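Local structure of putative ring-cleaving dioxygenase mhqO (Bacillus subtilis subsp. subtilis, 3OAJ) at residues I75-P88 against D148-E162. The protein is a putative extradiol ring-cleavage dioxygenase of the VOC superfamily, probably iron(II)-dependent, that may contribute to the degradation of aromatic compounds. Numbering follows the deposited sequence.
Sequences IGDGQVGVTSYVVP and DVAIKGFGGATLLSE
The Tyr85 and Phe154 side chains run alongside each other, each with CG anti to its own carbonyl carbon, their rings inclined at 38°. Tyr85 CE1 comes to 3.5 Å from Phe154 CE1. Thr83 CG2 meets the same Phe154 CE1 at 3.5 Å, because its methyl is anti to the backbone N. Beyond Tyr85, Ile151 CG2 touches CD1 of that ring, while Ile151 CG1 crosses to Val87 CG1. At the far end, Leu160 CD1 reaches Ile75 CG2 and lies 3.6 Å from Gly81 CA.

The backbones run antiparallel, with three beta bulges. Gly78 and Gln79 both donate to Leu160 O in a G1 bulge. Gly81 and Val82 face Thr158 O in a classic bulge, where the Val82 bond is weak. Gly155 and Gly156 face Ser84 in another; Gly155 N bonds Ser84 O at 2.7 Å, but from 55° above the carbonyl plane. Phe154 also sets its ring edge against Ser84 O. Lys152 N closes on Val86 O at 2.8 Å, and its side chain, bent at chi3, passes CE by Val87 and Pro88 before NZ bonds Arg132 O, Glu134 O and Gly135 O.

Strands 79-87 and 153-160 thus join the two VOC modules near the middle of one mixed sheet. Ile9 and Ile12 of strand 9-16 pack on Phe154, whose side chain is about 5 Å from that of the zinc ligand His11. The chemistry is divided: backbone bonds hold the two strands together across the bulges, two of which shift the register by one residue, and the layer of Val80, the Thr83 methyl, Phe154 and Ala157 ties this sheet to the metal-bearing one.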
loop_
_atom_site.group_PDB
_atom_site.type_symbol
_atom_site.label_atom_id
_atom_site.label_comp_id
_atom_site.label_asym_id
_atom_site.label_seq_id
_atom_site.Cartn_x
_atom_site.Cartn_y
_atom_site.Cartn_z
ATOM N N ILE A 75 11.373 -11.605 -1.401
ATOM C CA ILE A 75 10.109 -11.511 -2.130
ATOM C C ILE A 75 9.788 -12.848 -2.794
ATOM O O ILE A 75 10.617 -13.418 -3.504
ATOM C CB ILE A 75 10.138 -10.365 -3.175
ATOM C CG1 ILE A 75 10.349 -9.019 -2.461
ATOM C CG2 ILE A 75 8.856 -10.365 -4.040
ATOM C CD1 ILE A 75 10.664 -7.844 -3.373
ATOM N N GLY A 76 8.583 -13.357 -2.544
ATOM C CA GLY A 76 8.166 -14.651 -3.082
ATOM C C GLY A 76 6.702 -14.933 -2.821
ATOM O O GLY A 76 5.968 -14.070 -2.331
ATOM N N ASP A 77 6.272 -16.145 -3.150
ATOM C CA ASP A 77 4.885 -16.561 -2.937
ATOM C C ASP A 77 4.433 -16.342 -1.503
ATOM O O ASP A 77 5.224 -16.486 -0.558
ATOM C CB ASP A 77 4.694 -18.030 -3.310
ATOM C CG ASP A 77 5.011 -18.301 -4.753
ATOM O OD1 ASP A 77 4.822 -17.389 -5.589
ATOM O OD2 ASP A 77 5.450 -19.432 -5.047
ATOM N N GLY A 78 3.148 -16.031 -1.360
ATOM C CA GLY A 78 2.567 -15.606 -0.093
ATOM C C GLY A 78 2.682 -14.103 0.179
ATOM O O GLY A 78 2.488 -13.672 1.313
ATOM N N GLN A 79 2.979 -13.299 -0.851
ATOM C CA GLN A 79 3.143 -11.850 -0.699
ATOM C C GLN A 79 2.588 -11.107 -1.892
ATOM O O GLN A 79 2.508 -11.667 -2.988
ATOM C CB GLN A 79 4.628 -11.465 -0.642
ATOM C CG GLN A 79 5.411 -12.050 0.513
ATOM C CD GLN A 79 6.915 -11.782 0.397
ATOM O OE1 GLN A 79 7.356 -10.997 -0.439
ATOM N NE2 GLN A 79 7.699 -12.455 1.228
ATOM N N VAL A 80 2.229 -9.841 -1.693
ATOM C CA VAL A 80 2.186 -8.896 -2.804
ATOM C C VAL A 80 3.592 -8.783 -3.400
ATOM O O VAL A 80 4.556 -8.470 -2.684
ATOM C CB VAL A 80 1.732 -7.499 -2.332
ATOM C CG1 VAL A 80 1.729 -6.489 -3.478
ATOM C CG2 VAL A 80 0.377 -7.577 -1.679
ATOM N N GLY A 81 3.702 -9.048 -4.701
ATOM C CA GLY A 81 4.990 -9.005 -5.388
ATOM C C GLY A 81 5.362 -7.625 -5.896
ATOM O O GLY A 81 6.524 -7.197 -5.778
ATOM N N VAL A 82 4.389 -6.909 -6.464
ATOM C CA VAL A 82 4.614 -5.584 -7.041
ATOM C C VAL A 82 3.482 -4.639 -6.623
ATOM O O VAL A 82 2.317 -5.018 -6.612
ATOM C CB VAL A 82 4.673 -5.649 -8.590
ATOM C CG1 VAL A 82 5.075 -4.298 -9.176
ATOM C CG2 VAL A 82 5.647 -6.720 -9.056
ATOM N N THR A 83 3.845 -3.425 -6.251
ATOM C CA THR A 83 2.869 -2.407 -5.930
ATOM C C THR A 83 2.824 -1.446 -7.113
ATOM O O THR A 83 3.869 -0.972 -7.579
ATOM C CB THR A 83 3.280 -1.671 -4.632
ATOM O OG1 THR A 83 3.329 -2.631 -3.563
ATOM C CG2 THR A 83 2.302 -0.553 -4.294
ATOM N N SER A 84 1.619 -1.172 -7.604
ATOM C CA SER A 84 1.405 -0.415 -8.846
ATOM C C SER A 84 0.895 0.976 -8.500
ATOM O O SER A 84 -0.057 1.095 -7.723
ATOM C CB SER A 84 0.393 -1.173 -9.723
ATOM O OG SER A 84 0.451 -0.778 -11.079
ATOM N N TYR A 85 1.545 2.015 -9.047
ATOM C CA TYR A 85 1.151 3.408 -8.863
ATOM C C TYR A 85 0.663 3.989 -10.182
ATOM O O TYR A 85 1.314 3.828 -11.219
ATOM C CB TYR A 85 2.335 4.232 -8.334
ATOM C CG TYR A 85 2.706 3.870 -6.922
ATOM C CD1 TYR A 85 1.929 4.307 -5.843
ATOM C CD2 TYR A 85 3.794 3.036 -6.653
ATOM C CE1 TYR A 85 2.258 3.948 -4.530
ATOM C CE2 TYR A 85 4.130 2.684 -5.349
ATOM C CZ TYR A 85 3.352 3.153 -4.290
ATOM O OH TYR A 85 3.665 2.774 -3.010
ATOM N N VAL A 86 -0.493 4.641 -10.150
ATOM C CA VAL A 86 -1.089 5.222 -11.349
ATOM C C VAL A 86 -0.811 6.719 -11.448
ATOM O O VAL A 86 -0.885 7.459 -10.455
ATOM C CB VAL A 86 -2.596 4.841 -11.453
ATOM C CG1 VAL A 86 -3.405 5.481 -10.332
ATOM C CG2 VAL A 86 -3.184 5.195 -12.828
ATOM N N VAL A 87 -0.454 7.136 -12.662
ATOM C CA VAL A 87 -0.191 8.540 -12.965
ATOM C C VAL A 87 -1.086 9.002 -14.126
ATOM O O VAL A 87 -1.669 8.159 -14.824
ATOM C CB VAL A 87 1.322 8.793 -13.289
ATOM C CG1 VAL A 87 2.213 8.405 -12.091
ATOM C CG2 VAL A 87 1.741 8.028 -14.557
ATOM N N PRO A 88 -1.211 10.324 -14.327
ATOM C CA PRO A 88 -2.042 10.790 -15.438
ATOM C C PRO A 88 -1.562 10.352 -16.825
ATOM O O PRO A 88 -0.374 10.080 -17.023
ATOM C CB PRO A 88 -1.950 12.306 -15.318
ATOM C CG PRO A 88 -1.680 12.549 -13.862
ATOM C CD PRO A 88 -0.713 11.454 -13.518
ATOM N N ASP A 148 -0.386 17.582 -12.756
ATOM C CA ASP A 148 -0.490 17.043 -14.105
ATOM C C ASP A 148 0.318 15.759 -14.274
ATOM O O ASP A 148 0.102 15.010 -15.223
ATOM C CB ASP A 148 -0.138 18.117 -15.165
ATOM C CG ASP A 148 1.270 18.664 -15.010
ATOM O OD1 ASP A 148 1.866 18.512 -13.933
ATOM O OD2 ASP A 148 1.796 19.267 -15.969
ATOM N N VAL A 149 1.217 15.501 -13.321
ATOM C CA VAL A 149 2.070 14.302 -13.343
ATOM C C VAL A 149 2.043 13.466 -12.056
ATOM O O VAL A 149 2.527 12.340 -12.055
ATOM C CB VAL A 149 3.571 14.637 -13.686
ATOM C CG1 VAL A 149 3.705 15.218 -15.083
ATOM C CG2 VAL A 149 4.200 15.572 -12.655
ATOM N N ALA A 150 1.472 13.994 -10.971
ATOM C CA ALA A 150 1.589 13.347 -9.658
ATOM C C ALA A 150 0.922 11.982 -9.630
ATOM O O ALA A 150 -0.087 11.742 -10.319
ATOM C CB ALA A 150 1.003 14.238 -8.586
ATOM N N ILE A 151 1.497 11.084 -8.830
ATOM C CA ILE A 151 0.901 9.776 -8.573
ATOM C C ILE A 151 -0.464 9.960 -7.919
ATOM O O ILE A 151 -0.587 10.584 -6.863
ATOM C CB ILE A 151 1.845 8.907 -7.703
ATOM C CG1 ILE A 151 3.096 8.573 -8.520
ATOM C CG2 ILE A 151 1.130 7.656 -7.190
ATOM C CD1 ILE A 151 4.242 8.031 -7.685
ATOM N N LYS A 152 -1.490 9.415 -8.565
ATOM C CA LYS A 152 -2.878 9.570 -8.110
ATOM C C LYS A 152 -3.286 8.571 -7.021
ATOM O O LYS A 152 -4.295 8.739 -6.342
ATOM C CB LYS A 152 -3.818 9.463 -9.309
ATOM C CG LYS A 152 -3.472 10.487 -10.391
ATOM C CD LYS A 152 -4.575 10.666 -11.424
ATOM C CE LYS A 152 -4.653 9.478 -12.375
ATOM N NZ LYS A 152 -5.773 9.645 -13.349
ATOM N N GLY A 153 -2.494 7.527 -6.856
ATOM C CA GLY A 153 -2.777 6.480 -5.865
ATOM C C GLY A 153 -2.235 5.180 -6.420
ATOM O O GLY A 153 -1.424 5.193 -7.350
ATOM N N PHE A 154 -2.663 4.048 -5.856
ATOM C CA PHE A 154 -2.316 2.760 -6.444
ATOM C C PHE A 154 -3.097 2.550 -7.719
ATOM O O PHE A 154 -4.280 2.868 -7.779
ATOM C CB PHE A 154 -2.654 1.595 -5.508
ATOM C CG PHE A 154 -1.935 1.640 -4.198
ATOM C CD1 PHE A 154 -0.548 1.705 -4.157
ATOM C CD2 PHE A 154 -2.652 1.648 -3.005
ATOM C CE1 PHE A 154 0.113 1.749 -2.940
ATOM C CE2 PHE A 154 -2.002 1.702 -1.784
ATOM C CZ PHE A 154 -0.615 1.744 -1.747
ATOM N N GLY A 155 -2.431 2.013 -8.731
ATOM C CA GLY A 155 -3.131 1.420 -9.859
ATOM C C GLY A 155 -3.679 0.052 -9.497
ATOM O O GLY A 155 -4.617 -0.443 -10.130
ATOM N N GLY A 156 -3.083 -0.564 -8.477
ATOM C CA GLY A 156 -3.413 -1.924 -8.069
ATOM C C GLY A 156 -2.162 -2.590 -7.536
ATOM O O GLY A 156 -1.291 -1.911 -6.987
ATOM N N ALA A 157 -2.070 -3.896 -7.725
ATOM C CA ALA A 157 -0.970 -4.699 -7.209
ATOM C C ALA A 157 -0.908 -6.016 -7.947
ATOM O O ALA A 157 -1.902 -6.449 -8.562
ATOM C CB ALA A 157 -1.133 -4.946 -5.690
ATOM N N THR A 158 0.258 -6.658 -7.857
ATOM C CA THR A 158 0.462 -7.993 -8.412
ATOM C C THR A 158 0.720 -8.945 -7.248
ATOM O O THR A 158 1.622 -8.714 -6.452
ATOM C CB THR A 158 1.664 -8.025 -9.405
ATOM O OG1 THR A 158 1.356 -7.175 -10.525
ATOM C CG2 THR A 158 1.946 -9.472 -9.884
ATOM N N LEU A 159 -0.117 -9.973 -7.135
ATOM C CA LEU A 159 -0.057 -10.938 -6.041
ATOM C C LEU A 159 0.692 -12.187 -6.440
ATOM O O LEU A 159 0.498 -12.717 -7.531
ATOM C CB LEU A 159 -1.474 -11.331 -5.596
ATOM C CG LEU A 159 -2.427 -10.155 -5.321
ATOM C CD1 LEU A 159 -3.804 -10.661 -4.883
ATOM C CD2 LEU A 159 -1.840 -9.213 -4.279
ATOM N N LEU A 160 1.543 -12.652 -5.529
ATOM C CA LEU A 160 2.253 -13.921 -5.660
ATOM C C LEU A 160 1.641 -14.878 -4.645
ATOM O O LEU A 160 1.811 -14.720 -3.447
ATOM C CB LEU A 160 3.740 -13.733 -5.370
ATOM C CG LEU A 160 4.448 -12.596 -6.113
ATOM C CD1 LEU A 160 5.909 -12.525 -5.677
ATOM C CD2 LEU A 160 4.366 -12.796 -7.627
ATOM N N SER A 161 0.886 -15.843 -5.146
ATOM C CA SER A 161 0.122 -16.752 -4.304
ATOM C C SER A 161 0.715 -18.163 -4.312
ATOM O O SER A 161 1.141 -18.658 -5.364
ATOM C CB SER A 161 -1.329 -16.796 -4.802
ATOM O OG SER A 161 -2.063 -17.823 -4.163
ATOM N N GLU A 162 0.739 -18.820 -3.154
ATOM C CA GLU A 162 1.148 -20.227 -3.109
ATOM C C GLU A 162 0.119 -21.122 -3.803
ATOM O O GLU A 162 0.453 -22.210 -4.258
ATOM C CB GLU A 162 1.359 -20.707 -1.674
ATOM C CG GLU A 162 2.574 -20.109 -0.976
ATOM C CD GLU A 162 2.839 -20.749 0.374
ATOM O OE1 GLU A 162 2.329 -21.863 0.629
ATOM O OE2 GLU A 162 3.568 -20.134 1.173
HETATM O O HOH W 1 4.403 -17.853 1.704
#